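Local coordinates for protein 4-hydroxybenzoyl-CoA thioesterase (Staphylococcus aureus, PDB 6FDG) that probably hydrolyses the thioester bond of acyl-CoA substrates, acting as a DHNA-CoA thioesterase in the vitamin K2 pathway, at residues Y83-F95 and A102-E114. Numbering follows the deposited sequence.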
ATOM      1  N   TYR A  83      22.768 -19.530  -2.370  1.00 20.87           N
ATOM      2  CA  TYR A  83      21.785 -20.398  -2.953  1.00 18.46           C
ATOM      3  C   TYR A  83      21.876 -21.751  -2.387  1.00 19.44           C
ATOM      4  O   TYR A  83      23.009 -22.334  -2.317  1.00 21.15           O
ATOM      5  CB  TYR A  83      21.969 -20.462  -4.486  1.00 19.57           C
ATOM      6  CG  TYR A  83      21.170 -21.578  -5.072  1.00 20.11           C
ATOM      7  CD1 TYR A  83      19.770 -21.476  -5.139  1.00 19.72           C
ATOM      8  CD2 TYR A  83      21.719 -22.764  -5.562  1.00 21.00           C
ATOM      9  CE1 TYR A  83      19.000 -22.505  -5.605  1.00 19.38           C
ATOM     10  CE2 TYR A  83      20.931 -23.805  -6.038  1.00 20.35           C
ATOM     11  CZ  TYR A  83      19.581 -23.663  -6.043  1.00 20.59           C
ATOM     12  OH  TYR A  83      18.715 -24.630  -6.500  1.00 22.23           O
ATOM     13  N   SER A  84      20.788 -22.368  -1.983  1.00 18.96           N
ATOM     14  CA  SER A  84      20.693 -23.789  -1.721  1.00 20.45           C
ATOM     15  C   SER A  84      19.349 -24.214  -2.320  1.00 19.28           C
ATOM     16  O   SER A  84      18.482 -23.416  -2.681  1.00 19.82           O
ATOM     17  CB  SER A  84      20.736 -24.148  -0.295  1.00 22.65           C
ATOM     18  OG  SER A  84      19.521 -23.903   0.379  1.00 24.43           O
ATOM     19  N   ARG A  85      19.199 -25.555  -2.479  1.00 20.80           N
ATOM     20  CA  ARG A  85      17.940 -26.034  -3.102  1.00 20.45           C
ATOM     21  C   ARG A  85      16.716 -25.763  -2.201  1.00 19.44           C
ATOM     22  O   ARG A  85      15.599 -25.792  -2.763  1.00 23.16           O
ATOM     23  CB  ARG A  85      18.042 -27.565  -3.227  1.00 26.41           C
ATOM     24  CG  ARG A  85      19.255 -28.132  -3.968  1.00 33.21           C
ATOM     25  CD  ARG A  85      19.705 -29.532  -3.469  1.00 31.79           C
ATOM     26  NE  ARG A  85      20.586 -30.229  -4.280  1.00 35.84           N
ATOM     27  CZ  ARG A  85      21.907 -30.103  -4.291  1.00 47.03           C
ATOM     28  NH1 ARG A  85      22.559 -29.267  -3.500  1.00 51.30           N
ATOM     29  NH2 ARG A  85      22.596 -30.804  -5.175  1.00 55.09           N
ATOM     30  N   LEU A  86      16.858 -25.433  -0.943  1.00 18.58           N
ATOM     31  CA  LEU A  86      15.778 -25.123  -0.095  1.00 18.72           C
ATOM     32  C   LEU A  86      15.550 -23.604   0.150  1.00 19.35           C
ATOM     33  O   LEU A  86      14.406 -23.257   0.531  1.00 22.82           O
ATOM     34  CB  LEU A  86      15.911 -25.812   1.218  1.00 20.56           C
ATOM     35  CG  LEU A  86      15.628 -27.383   1.136  1.00 22.85           C
ATOM     36  CD1 LEU A  86      15.970 -27.998   2.467  1.00 26.32           C
ATOM     37  CD2 LEU A  86      14.241 -27.713   0.774  1.00 24.23           C
ATOM     38  N   ARG A  87      16.568 -22.798  -0.035  1.00 17.90           N
ATOM     39  CA  ARG A  87      16.430 -21.337   0.240  1.00 20.02           C
ATOM     40  C   ARG A  87      17.457 -20.557  -0.417  1.00 21.20           C
ATOM     41  O   ARG A  87      18.624 -20.963  -0.658  1.00 20.93           O
ATOM     42  CB  ARG A  87      16.457 -21.047   1.697  1.00 22.81           C
ATOM     43  CG  ARG A  87      17.738 -21.287   2.410  1.00 27.32           C
ATOM     44  CD  ARG A  87      17.600 -21.366   3.958  1.00 42.17           C
ATOM     45  NE  ARG A  87      16.304 -21.984   4.306  1.00 57.83           N
ATOM     46  CZ  ARG A  87      16.050 -23.286   4.529  1.00 58.54           C
ATOM     47  NH1 ARG A  87      17.040 -24.228   4.625  1.00 42.02           N
ATOM     48  NH2 ARG A  87      14.764 -23.635   4.685  1.00 55.41           N
ATOM     49  N   SER A  88      17.080 -19.350  -0.793  1.00 19.49           N
ATOM     50  CA  SER A  88      18.008 -18.409  -1.446  1.00 19.47           C
ATOM     51  C   SER A  88      18.068 -17.108  -0.627  1.00 18.31           C
ATOM     52  O   SER A  88      16.955 -16.685  -0.117  1.00 19.26           O
ATOM     53  CB  SER A  88      17.602 -18.015  -2.788  1.00 19.99           C
ATOM     54  OG  SER A  88      17.660 -19.122  -3.753  1.00 26.27           O
ATOM     55  N   VAL A  89      19.202 -16.479  -0.502  1.00 16.69           N
ATOM     56  CA  VAL A  89      19.311 -15.133   0.111  1.00 15.79           C
ATOM     57  C   VAL A  89      19.765 -14.186  -0.982  1.00 16.75           C
ATOM     58  O   VAL A  89      20.843 -14.359  -1.570  1.00 17.14           O
ATOM     59  CB  VAL A  89      20.285 -15.100   1.271  1.00 17.65           C
ATOM     60  CG1 VAL A  89      20.348 -13.688   1.877  1.00 20.15           C
ATOM     61  CG2 VAL A  89      19.847 -16.104   2.342  1.00 21.31           C
ATOM     62  N   TYR A  90      18.931 -13.219  -1.325  1.00 15.56           N
ATOM     63  CA  TYR A  90      19.239 -12.132  -2.259  1.00 15.13           C
ATOM     64  C   TYR A  90      19.723 -10.969  -1.462  1.00 16.57           C
ATOM     65  O   TYR A  90      19.190 -10.661  -0.361  1.00 16.88           O
ATOM     66  CB  TYR A  90      18.025 -11.726  -3.058  1.00 15.92           C
ATOM     67  CG  TYR A  90      17.423 -12.749  -3.965  1.00 15.17           C
ATOM     68  CD1 TYR A  90      16.699 -13.815  -3.507  1.00 17.64           C
ATOM     69  CD2 TYR A  90      17.690 -12.682  -5.341  1.00 17.60           C
ATOM     70  CE1 TYR A  90      16.178 -14.776  -4.394  1.00 17.86           C
ATOM     71  CE2 TYR A  90      17.148 -13.638  -6.243  1.00 17.13           C
ATOM     72  CZ  TYR A  90      16.461 -14.623  -5.710  1.00 16.82           C
ATOM     73  OH  TYR A  90      15.901 -15.612  -6.601  1.00 20.54           O
ATOM     74  N   LYS A  91      20.697 -10.233  -1.987  1.00 16.02           N
ATOM     75  CA  LYS A  91      21.138  -8.949  -1.432  1.00 16.19           C
ATOM     76  C   LYS A  91      20.922  -7.887  -2.462  1.00 15.39           C
ATOM     77  O   LYS A  91      20.924  -8.089  -3.686  1.00 16.10           O
ATOM     78  CB  LYS A  91      22.623  -9.011  -1.002  1.00 18.28           C
ATOM     79  CG  LYS A  91      22.791  -9.706   0.335  1.00 23.04           C
ATOM     80  CD  LYS A  91      24.237  -9.822   0.802  1.00 30.41           C
ATOM     81  CE  LYS A  91      24.783  -8.455   1.076  1.00 32.03           C
ATOM     82  NZ  LYS A  91      25.807  -8.641   2.222  1.00 41.27           N
ATOM     83  N   TYR A  92      20.734  -6.662  -1.925  1.00 15.42           N
ATOM     84  CA  TYR A  92      20.423  -5.500  -2.728  1.00 15.10           C
ATOM     85  C   TYR A  92      21.183  -4.263  -2.305  1.00 15.65           C
ATOM     86  O   TYR A  92      21.515  -4.059  -1.115  1.00 16.93           O
ATOM     87  CB  TYR A  92      18.951  -5.073  -2.553  1.00 15.76           C
ATOM     88  CG  TYR A  92      17.990  -6.256  -2.731  1.00 15.17           C
ATOM     89  CD1 TYR A  92      17.654  -7.036  -1.594  1.00 15.79           C
ATOM     90  CD2 TYR A  92      17.395  -6.532  -3.917  1.00 15.95           C
ATOM     91  CE1 TYR A  92      16.826  -8.154  -1.718  1.00 15.31           C
ATOM     92  CE2 TYR A  92      16.512  -7.642  -4.041  1.00 15.38           C
ATOM     93  CZ  TYR A  92      16.206  -8.385  -2.924  1.00 15.08           C
ATOM     94  OH  TYR A  92      15.282  -9.474  -3.041  1.00 15.71           O
ATOM     95  N   GLU A  93      21.429  -3.416  -3.278  1.00 15.14           N
ATOM     96  CA  GLU A  93      21.937  -2.011  -3.035  1.00 15.63           C
ATOM     97  C   GLU A  93      21.084  -1.102  -3.855  1.00 16.92           C
ATOM     98  O   GLU A  93      20.837  -1.366  -5.033  1.00 17.92           O
ATOM     99  CB  GLU A  93      23.423  -1.869  -3.487  1.00 17.83           C
ATOM    100  CG  GLU A  93      24.365  -2.627  -2.647  1.00 18.70           C
ATOM    101  CD  GLU A  93      25.837  -2.628  -3.133  1.00 24.08           C
ATOM    102  OE1 GLU A  93      26.040  -2.371  -4.300  1.00 25.24           O
ATOM    103  OE2 GLU A  93      26.623  -3.041  -2.292  1.00 29.16           O
ATOM    104  N   ILE A  94      20.644   0.022  -3.280  1.00 16.52           N
ATOM    105  CA  ILE A  94      19.882   1.018  -4.011  1.00 17.49           C
ATOM    106  C   ILE A  94      20.694   2.318  -4.123  1.00 16.43           C
ATOM    107  O   ILE A  94      21.202   2.829  -3.096  1.00 18.13           O
ATOM    108  CB  ILE A  94      18.569   1.385  -3.359  1.00 16.40           C
ATOM    109  CG1 ILE A  94      17.702   0.102  -3.144  1.00 17.01           C
ATOM    110  CG2 ILE A  94      17.840   2.426  -4.165  1.00 18.83           C
ATOM    111  CD1 ILE A  94      16.369   0.389  -2.525  1.00 19.07           C
ATOM    112  N   PHE A  95      20.899   2.746  -5.370  1.00 16.86           N
ATOM    113  CA  PHE A  95      21.602   4.036  -5.649  1.00 17.65           C
ATOM    114  C   PHE A  95      20.601   5.010  -6.069  1.00 18.76           C
ATOM    115  O   PHE A  95      19.691   4.820  -6.886  1.00 19.50           O
ATOM    116  CB  PHE A  95      22.659   3.745  -6.737  1.00 18.63           C
ATOM    117  CG  PHE A  95      23.705   2.751  -6.342  1.00 19.28           C
ATOM    118  CD1 PHE A  95      24.895   3.134  -5.662  1.00 21.83           C
ATOM    119  CD2 PHE A  95      23.519   1.379  -6.588  1.00 20.24           C
ATOM    120  CE1 PHE A  95      25.848   2.209  -5.211  1.00 22.00           C
ATOM    121  CE2 PHE A  95      24.484   0.467  -6.150  1.00 23.20           C
ATOM    122  CZ  PHE A  95      25.625   0.850  -5.478  1.00 22.70           C
ATOM    123  N   ALA A 102      22.095   4.612  -1.212  1.00 17.72           N
ATOM    124  CA  ALA A 102      21.008   5.049  -0.331  1.00 18.22           C
ATOM    125  C   ALA A 102      20.579   3.967   0.692  1.00 17.96           C
ATOM    126  O   ALA A 102      20.070   4.233   1.744  1.00 17.86           O
ATOM    127  CB  ALA A 102      19.877   5.567  -1.070  1.00 18.44           C
ATOM    128  N   THR A 103      20.666   2.699   0.247  1.00 17.40           N
ATOM    129  CA  THR A 103      20.070   1.589   0.983  1.00 16.69           C
ATOM    130  C   THR A 103      20.724   0.284   0.647  1.00 17.08           C
ATOM    131  O   THR A 103      21.148   0.087  -0.508  1.00 16.84           O
ATOM    132  CB  THR A 103      18.541   1.447   0.494  1.00 18.28           C
ATOM    133  OG1 THR A 103      18.015   2.641   0.062  1.00 18.15           O
ATOM    134  CG2 THR A 103      17.757   0.734   1.498  1.00 19.61           C
ATOM    135  N   THR A 104      20.824  -0.611   1.605  1.00 17.25           N
ATOM    136  CA  THR A 104      21.214  -1.983   1.397  1.00 16.12           C
ATOM    137  C   THR A 104      20.185  -2.864   2.024  1.00 16.62           C
ATOM    138  O   THR A 104      19.313  -2.395   2.806  1.00 17.29           O
ATOM    139  CB  THR A 104      22.578  -2.334   1.974  1.00 18.12           C
ATOM    140  OG1 THR A 104      22.605  -2.148   3.374  1.00 20.79           O
ATOM    141  CG2 THR A 104      23.645  -1.393   1.352  1.00 20.10           C
ATOM    142  N   GLY A 105      20.123  -4.152   1.643  1.00 16.49           N
ATOM    143  CA  GLY A 105      19.202  -5.057   2.388  1.00 16.04           C
ATOM    144  C   GLY A 105      19.308  -6.427   1.852  1.00 15.37           C
ATOM    145  O   GLY A 105      20.221  -6.760   0.987  1.00 16.07           O
ATOM    146  N   SER A 106      18.453  -7.318   2.316  1.00 14.26           N
ATOM    147  CA  SER A 106      18.446  -8.692   1.914  1.00 15.21           C
ATOM    148  C   SER A 106      17.086  -9.292   2.100  1.00 14.87           C
ATOM    149  O   SER A 106      16.253  -8.815   2.906  1.00 15.93           O
ATOM    150  CB  SER A 106      19.457  -9.531   2.662  1.00 17.23           C
ATOM    151  OG  SER A 106      19.236  -9.541   4.046  1.00 20.53           O
ATOM    152  N   THR A 107      16.776 -10.334   1.350  1.00 14.24           N
ATOM    153  CA  THR A 107      15.580 -11.163   1.497  1.00 15.10           C
ATOM    154  C   THR A 107      15.896 -12.624   1.394  1.00 14.97           C
ATOM    155  O   THR A 107      16.559 -13.037   0.356  1.00 16.40           O
ATOM    156  CB  THR A 107      14.505 -10.867   0.485  1.00 15.52           C
ATOM    157  OG1 THR A 107      15.055 -11.064  -0.856  1.00 15.17           O
ATOM    158  CG2 THR A 107      13.916  -9.444   0.595  1.00 16.01           C
ATOM    159  N   GLU A 108      15.439 -13.450   2.324  1.00 15.10           N
ATOM    160  CA  GLU A 108      15.488 -14.933   2.175  1.00 15.00           C
ATOM    161  C   GLU A 108      14.192 -15.352   1.598  1.00 16.30           C
ATOM    162  O   GLU A 108      13.101 -14.931   2.024  1.00 17.79           O
ATOM    163  CB  GLU A 108      15.740 -15.520   3.544  1.00 18.05           C
ATOM    164  CG  GLU A 108      15.833 -17.103   3.470  1.00 21.66           C
ATOM    165  CD  GLU A 108      15.972 -17.631   4.865  1.00 33.73           C
ATOM    166  OE1 GLU A 108      15.051 -17.371   5.664  1.00 38.80           O
ATOM    167  OE2 GLU A 108      16.948 -18.299   5.144  1.00 36.39           O
ATOM    168  N   LEU A 109      14.251 -16.283   0.609  1.00 16.45           N
ATOM    169  CA  LEU A 109      13.115 -16.823  -0.151  1.00 17.18           C
ATOM    170  C   LEU A 109      13.168 -18.352  -0.025  1.00 17.60           C
ATOM    171  O   LEU A 109      14.274 -18.931  -0.056  1.00 17.64           O
ATOM    172  CB  LEU A 109      13.124 -16.469  -1.593  1.00 19.01           C
ATOM    173  CG  LEU A 109      12.774 -15.096  -2.083  1.00 21.33           C
ATOM    174  CD1 LEU A 109      11.339 -14.947  -2.083  1.00 22.22           C
ATOM    175  CD2 LEU A 109      13.436 -13.941  -1.417  1.00 18.88           C
ATOM    176  N   ILE A 110      12.033 -18.956   0.062  1.00 17.18           N
ATOM    177  CA  ILE A 110      11.834 -20.450  -0.016  1.00 17.76           C
ATOM    178  C   ILE A 110      10.845 -20.670  -1.139  1.00 18.63           C
ATOM    179  O   ILE A 110      10.195 -19.773  -1.635  1.00 20.73           O
ATOM    180  CB  ILE A 110      11.414 -21.107   1.324  1.00 18.27           C
ATOM    181  CG1 ILE A 110      10.058 -20.562   1.797  1.00 19.14           C
ATOM    182  CG2 ILE A 110      12.472 -20.868   2.336  1.00 21.04           C
ATOM    183  CD1 ILE A 110       9.385 -21.228   2.979  1.00 23.38           C
ATOM    184  N   CYS A 111      10.643 -21.955  -1.526  1.00 18.31           N
ATOM    185  CA  CYS A 111       9.573 -22.314  -2.438  1.00 18.20           C
ATOM    186  C   CYS A 111       8.686 -23.354  -1.768  1.00 18.34           C
ATOM    187  O   CYS A 111       9.210 -24.250  -1.108  1.00 19.96           O
ATOM    188  CB  CYS A 111      10.188 -22.940  -3.703  1.00 21.74           C
ATOM    189  SG  CYS A 111      11.085 -21.784  -4.780  1.00 24.95           S
ATOM    190  N   ILE A 112       7.402 -23.176  -1.954  1.00 18.77           N
ATOM    191  CA  ILE A 112       6.406 -24.022  -1.314  1.00 20.53           C
ATOM    192  C   ILE A 112       5.290 -24.328  -2.279  1.00 19.05           C
ATOM    193  O   ILE A 112       5.030 -23.706  -3.232  1.00 20.61           O
ATOM    194  CB  ILE A 112       5.816 -23.306  -0.074  1.00 23.60           C
ATOM    195  CG1 ILE A 112       5.014 -22.070  -0.434  1.00 28.73           C
ATOM    196  CG2 ILE A 112       6.913 -23.001   0.990  1.00 24.44           C
ATOM    197  CD1 ILE A 112       4.428 -21.359   0.803  1.00 31.09           C
ATOM    198  N   LYS A 113       4.566 -25.449  -1.934  1.00 21.94           N
ATOM    199  CA  LYS A 113       3.354 -25.766  -2.626  1.00 24.34           C
ATOM    200  C   LYS A 113       2.238 -24.810  -2.300  1.00 24.06           C
ATOM    201  O   LYS A 113       2.053 -24.486  -1.140  1.00 26.44           O
ATOM    202  CB  LYS A 113       2.903 -27.210  -2.243  1.00 26.26           C
ATOM    203  CG  LYS A 113       3.873 -28.273  -2.474  1.00 30.38           C
ATOM    204  CD  LYS A 113       4.264 -28.440  -3.881  1.00 34.89           C
ATOM    205  CE  LYS A 113       3.112 -28.666  -4.873  1.00 44.12           C
ATOM    206  NZ  LYS A 113       2.866 -30.140  -5.179  1.00 49.32           N
ATOM    207  N   GLU A 114       1.525 -24.378  -3.292  1.00 24.31           N
ATOM    208  CA  GLU A 114       0.485 -23.311  -3.132  1.00 32.58           C
ATOM    209  C   GLU A 114      -0.622 -23.832  -2.269  1.00 34.19           C
ATOM    210  O   GLU A 114      -1.219 -23.068  -1.453  1.00 36.95           O
ATOM    211  CB  GLU A 114      -0.083 -22.906  -4.448  1.00 33.99           C
ATOM    212  CG  GLU A 114      -1.104 -21.798  -4.299  1.00 49.84           C
ATOM    213  CD  GLU A 114      -1.392 -21.126  -5.594  1.00 57.46           C
ATOM    214  OE1 GLU A 114      -1.265 -21.818  -6.655  1.00 62.28           O
ATOM    215  OE2 GLU A 114      -1.733 -19.912  -5.512  1.00 60.03           O
TER
HETATM  216  O   HOH W   1      11.996 -24.382   0.045  1.00 31.04           O
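Tyr-92 reaches along the sheet to Thr-107, its OH 2.7 Å from Thr-107 OG1 in a hydrogen bond that either hydroxyl could donate. With CG anti to the carbonyl carbon (chi1 -50°), the edge of the Tyr-92 ring runs past Gly-105 toward Thr-107, CD1 lying 3.7 Å from Gly-105 O. The Tyr-92 hydroxyl also bonds Arg-34, and its ring stacks with Phe-30, both of helix 26-41. On this same buried face, Tyr-90 and Leu-109 cross at about a right angle, Tyr-90 CD1 3.9 Å from Leu-109 CD2, while Ile-94 runs alongside Thr-103. The two strands form an antiparallel hairpin (axes 164° apart) within the curved sheet of a hotdog fold, where helix 26-41 packs against this face. Paired backbone bonds at Ser-88/Leu-109, Tyr-90/Thr-107 and Tyr-92/Gly-105 fix the register. At Ile-94 a classic beta bulge intervenes: Ala-102 N donates to Ile-94 O at 2.7 Å, whereas Thr-103 N reaches that oxygen only weakly, at 3.4 Å. The face bearing Val-89, Lys-91, Ser-106 and Glu-108 is looser and partly exposed, Val-89 CG2 standing 4.3 Å from Glu-108 CG. At the end of this face, Arg-87 NE and Glu-108 OE2 make a long salt bridge of 3.8 Å, with guanidinium and carboxylate planes 64° apart; Glu-108 OE1 is held instead by Thr-58. Past the last strand pair, a water bridges Cys-111 N, from which it accepts, and Leu-86 O, 2.7 Å from the water oxygen.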